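Local coordinates for protein L-2,4-diaminobutyric acid acetyltransferase (Geobacillus sp., PDB 6SLL) that probably transfers the acetyl group of acetyl coenzyme A to L-2,4-diaminobutyric acid, a step in the biosynthesis of the chemical chaperone ectoine, at residues G101-M106 with R134-G139. Numbering follows the deposited sequence.
Sequences GIAKAM and RRLFLG. With COA (coenzyme A), chain F.
Leu136 lays its two methyl groups over the first turn of helix 102-112, on the backbone and side chain of Ala103 and on the backbone of Lys104. This is the coenzyme A cleft of the GNAT fold, where the N-terminal turn of that helix wraps the pyrophosphate and helix 131-144 closes the other side. CD1 of Leu136 sits 3.7 Å from Lys104 N, and CD2 lies 4.0 Å from Ala103 CB. With CG anti to the backbone N (chi1 172°), the leucine carries its branch across to the other helix. No hydrogen bond joins the two segments directly, and coenzyme A supplies the polar link between them.

The pyrophosphate is gripped by backbone N-H groups. Gly101, at the N-cap, donates its N-H to O1A of coenzyme A at 2.8 Å (N to O1A). Ala103 N reaches O4A of coenzyme A at 2.9 Å, and Lys104 N reaches O2A of coenzyme A at the same length. The positive end of the helix dipole probably adds to this hold on the anionic phosphates. Gly101 has a positive phi of 88°, and its N-H turns to the phosphate. Val93 N and Arg99 N also bond to the coenzyme.

The 3'-phosphate on the ribose is met from both helices. The Lys104 chain runs extended and then bends at chi3 (-66°), which brings Lys104 NZ to a 2.8 Å hydrogen bond with O7A of coenzyme A. Glu143 forms a salt bridge with the same NZ. Arg135 folds back at chi2 and chi3, and Glu142 holds its NH1 by a salt bridge. One face of the Arg135 guanidinium has Gly139 N near its rim. The guanidinium edge of Arg135 meets O8A of coenzyme A in plane, through a weak, nearly straight hydrogen bond of 3.4 Å from NH2.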
loop_
_atom_site.group_PDB
_atom_site.type_symbol
_atom_site.label_atom_id
_atom_site.label_comp_id
_atom_site.label_asym_id
_atom_site.label_seq_id
_atom_site.Cartn_x
_atom_site.Cartn_y
_atom_site.Cartn_z
ATOM N N GLY B 101 -4.857 0.984 -26.311
ATOM C CA GLY B 101 -3.689 1.768 -25.935
ATOM C C GLY B 101 -3.860 2.482 -24.587
ATOM O O GLY B 101 -2.954 3.295 -24.288
ATOM N N ILE B 102 -4.860 2.208 -23.814
ATOM C CA ILE B 102 -5.056 2.951 -22.553
ATOM C C ILE B 102 -3.956 2.606 -21.573
ATOM O O ILE B 102 -3.431 3.493 -20.921
ATOM C CB ILE B 102 -6.479 2.687 -22.018
ATOM C CG1 ILE B 102 -7.529 3.255 -22.989
ATOM C CG2 ILE B 102 -6.618 3.288 -20.628
ATOM C CD1 ILE B 102 -8.951 2.884 -22.607
ATOM N N ALA B 103 -3.609 1.320 -21.422
ATOM C CA ALA B 103 -2.557 1.026 -20.464
ATOM C C ALA B 103 -1.220 1.656 -20.887
ATOM O O ALA B 103 -0.508 2.207 -20.018
ATOM C CB ALA B 103 -2.370 -0.484 -20.275
ATOM N N LYS B 104 -0.884 1.610 -22.173
ATOM C CA LYS B 104 0.349 2.215 -22.620
ATOM C C LYS B 104 0.315 3.718 -22.344
ATOM O O LYS B 104 1.318 4.284 -21.921
ATOM C CB LYS B 104 0.529 1.956 -24.076
ATOM C CG LYS B 104 1.786 2.455 -24.701
ATOM C CD LYS B 104 1.848 2.167 -26.215
ATOM C CE LYS B 104 1.918 0.707 -26.542
ATOM N NZ LYS B 104 2.457 0.509 -27.964
ATOM N N ALA B 105 -0.800 4.353 -22.563
ATOM C CA ALA B 105 -0.933 5.803 -22.326
ATOM C C ALA B 105 -0.856 6.077 -20.830
ATOM O O ALA B 105 -0.250 7.114 -20.445
ATOM C CB ALA B 105 -2.227 6.360 -22.903
ATOM N N MET B 106 -1.427 5.247 -19.983
ATOM C CA MET B 106 -1.325 5.501 -18.569
ATOM C C MET B 106 0.122 5.370 -18.088
ATOM O O MET B 106 0.581 6.146 -17.259
ATOM C CB MET B 106 -2.156 4.485 -17.742
ATOM C CG MET B 106 -3.655 4.715 -17.797
ATOM S SD MET B 106 -4.591 3.784 -16.582
ATOM C CE MET B 106 -4.271 2.099 -17.113
ATOM N N ARG B 134 2.733 -8.504 -19.548
ATOM C CA ARG B 134 4.066 -8.680 -20.035
ATOM C C ARG B 134 4.451 -7.894 -21.288
ATOM O O ARG B 134 5.462 -7.205 -21.379
ATOM C CB ARG B 134 4.445 -10.168 -20.296
ATOM C CG ARG B 134 4.436 -10.980 -19.142
ATOM C CD ARG B 134 5.240 -12.175 -19.072
ATOM N NE ARG B 134 5.259 -12.588 -17.634
ATOM C CZ ARG B 134 6.139 -13.425 -17.296
ATOM N NH1 ARG B 134 6.078 -14.023 -16.118
ATOM N NH2 ARG B 134 6.881 -13.896 -18.337
ATOM N N ARG B 135 3.490 -7.900 -22.259
ATOM C CA ARG B 135 3.731 -7.079 -23.485
ATOM C C ARG B 135 3.743 -5.605 -23.186
ATOM O O ARG B 135 4.557 -4.823 -23.784
ATOM C CB ARG B 135 2.739 -7.351 -24.524
ATOM C CG ARG B 135 2.977 -8.631 -25.144
ATOM C CD ARG B 135 4.394 -8.690 -25.794
ATOM N NE ARG B 135 4.852 -7.434 -26.518
ATOM C CZ ARG B 135 6.177 -6.970 -26.638
ATOM N NH1 ARG B 135 7.225 -7.621 -26.045
ATOM N NH2 ARG B 135 6.401 -5.830 -27.359
ATOM N N LEU B 136 2.887 -5.131 -22.242
ATOM C CA LEU B 136 2.880 -3.715 -21.871
ATOM C C LEU B 136 4.263 -3.303 -21.434
ATOM O O LEU B 136 4.850 -2.297 -21.881
ATOM C CB LEU B 136 1.883 -3.503 -20.776
ATOM C CG LEU B 136 1.898 -2.112 -20.168
ATOM C CD1 LEU B 136 1.467 -1.057 -21.160
ATOM C CD2 LEU B 136 0.983 -2.143 -18.961
ATOM N N PHE B 137 4.837 -4.057 -20.441
ATOM C CA PHE B 137 6.061 -3.602 -19.815
ATOM C C PHE B 137 7.274 -3.876 -20.741
ATOM O O PHE B 137 8.167 -3.015 -20.829
ATOM C CB PHE B 137 6.274 -4.255 -18.469
ATOM C CG PHE B 137 5.370 -3.646 -17.445
ATOM C CD1 PHE B 137 5.675 -2.403 -16.887
ATOM C CD2 PHE B 137 4.274 -4.300 -17.006
ATOM C CE1 PHE B 137 4.895 -1.820 -15.984
ATOM C CE2 PHE B 137 3.441 -3.709 -16.035
ATOM C CZ PHE B 137 3.761 -2.478 -15.573
ATOM N N LEU B 138 7.341 -5.060 -21.377
ATOM C CA LEU B 138 8.455 -5.291 -22.231
ATOM C C LEU B 138 8.427 -4.446 -23.479
ATOM O O LEU B 138 9.485 -3.922 -23.912
ATOM C CB LEU B 138 8.573 -6.730 -22.618
ATOM C CG LEU B 138 8.802 -7.713 -21.463
ATOM C CD1 LEU B 138 8.806 -9.145 -21.987
ATOM C CD2 LEU B 138 10.140 -7.402 -20.746
ATOM N N GLY B 139 7.254 -4.132 -23.967
ATOM C CA GLY B 139 7.094 -3.151 -25.097
ATOM C C GLY B 139 7.519 -1.776 -24.737
ATOM O O GLY B 139 8.129 -1.027 -25.509
HETATM N N1A COA F . -3.465 -9.582 -27.265
HETATM C C2A COA F . -2.299 -9.202 -27.807
HETATM N N3A COA F . -1.555 -8.136 -27.498
HETATM C C4A COA F . -2.131 -7.362 -26.536
HETATM C C5A COA F . -3.319 -7.684 -25.891
HETATM C C6A COA F . -4.021 -8.848 -26.260
HETATM N N6A COA F . -5.159 -9.235 -25.761
HETATM N N7A COA F . -3.627 -6.647 -25.021
HETATM C C8A COA F . -2.614 -5.796 -25.082
HETATM N N9A COA F . -1.681 -6.228 -25.966
HETATM C C1B COA F . -0.469 -5.594 -26.253
HETATM C C2B COA F . -0.635 -4.401 -27.202
HETATM O O2B COA F . -0.609 -4.805 -28.529
HETATM C C3B COA F . 0.490 -3.523 -26.686
HETATM O O3B COA F . 1.766 -4.139 -27.145
HETATM P P3B COA F . 2.599 -3.511 -28.390
HETATM O O7A COA F . 3.120 -2.230 -27.702
HETATM O O8A COA F . 3.571 -4.630 -28.793
HETATM O O9A COA F . 1.592 -2.746 -29.390
HETATM C C4B COA F . 0.471 -3.778 -25.203
HETATM O O4B COA F . 0.021 -5.095 -25.008
HETATM C C5B COA F . -0.294 -2.657 -24.495
HETATM O O5B COA F . -1.625 -2.545 -25.055
HETATM P P1A COA F . -2.734 -1.573 -24.459
HETATM O O1A COA F . -3.826 -1.490 -25.447
HETATM O O2A COA F . -2.126 -0.326 -23.939
HETATM O O3A COA F . -3.218 -2.483 -23.220
HETATM P P2A COA F . -4.665 -2.424 -22.506
HETATM O O4A COA F . -5.112 -1.022 -22.357
HETATM O O5A COA F . -5.584 -3.371 -23.210
HETATM O O6A COA F . -4.324 -2.951 -21.080
HETATM C CBP COA F . -3.787 -4.664 -19.475
HETATM C CCP COA F . -3.437 -4.062 -20.810
HETATM C CDP COA F . -2.666 -5.682 -19.108
HETATM C CEP COA F . -3.847 -3.595 -18.444
HETATM C CAP COA F . -5.176 -5.362 -19.649
HETATM O OAP COA F . -5.004 -6.476 -20.565
HETATM C C9P COA F . -5.815 -5.867 -18.403
HETATM O O9P COA F . -6.225 -5.143 -17.478
HETATM N N8P COA F . -5.912 -7.223 -18.370
HETATM C C7P COA F . -6.467 -8.018 -17.390
HETATM C C6P COA F . -7.110 -9.361 -18.016
HETATM C C5P COA F . -6.097 -10.413 -18.324
HETATM O O5P COA F . -5.059 -10.082 -18.998
HETATM N N4P COA F . -6.317 -11.569 -18.036
HETATM C C3P COA F . -5.362 -12.712 -18.356
HETATM C C2P COA F . -5.972 -14.097 -17.549
HETATM S S1P COA F . -7.358 -14.641 -18.500
#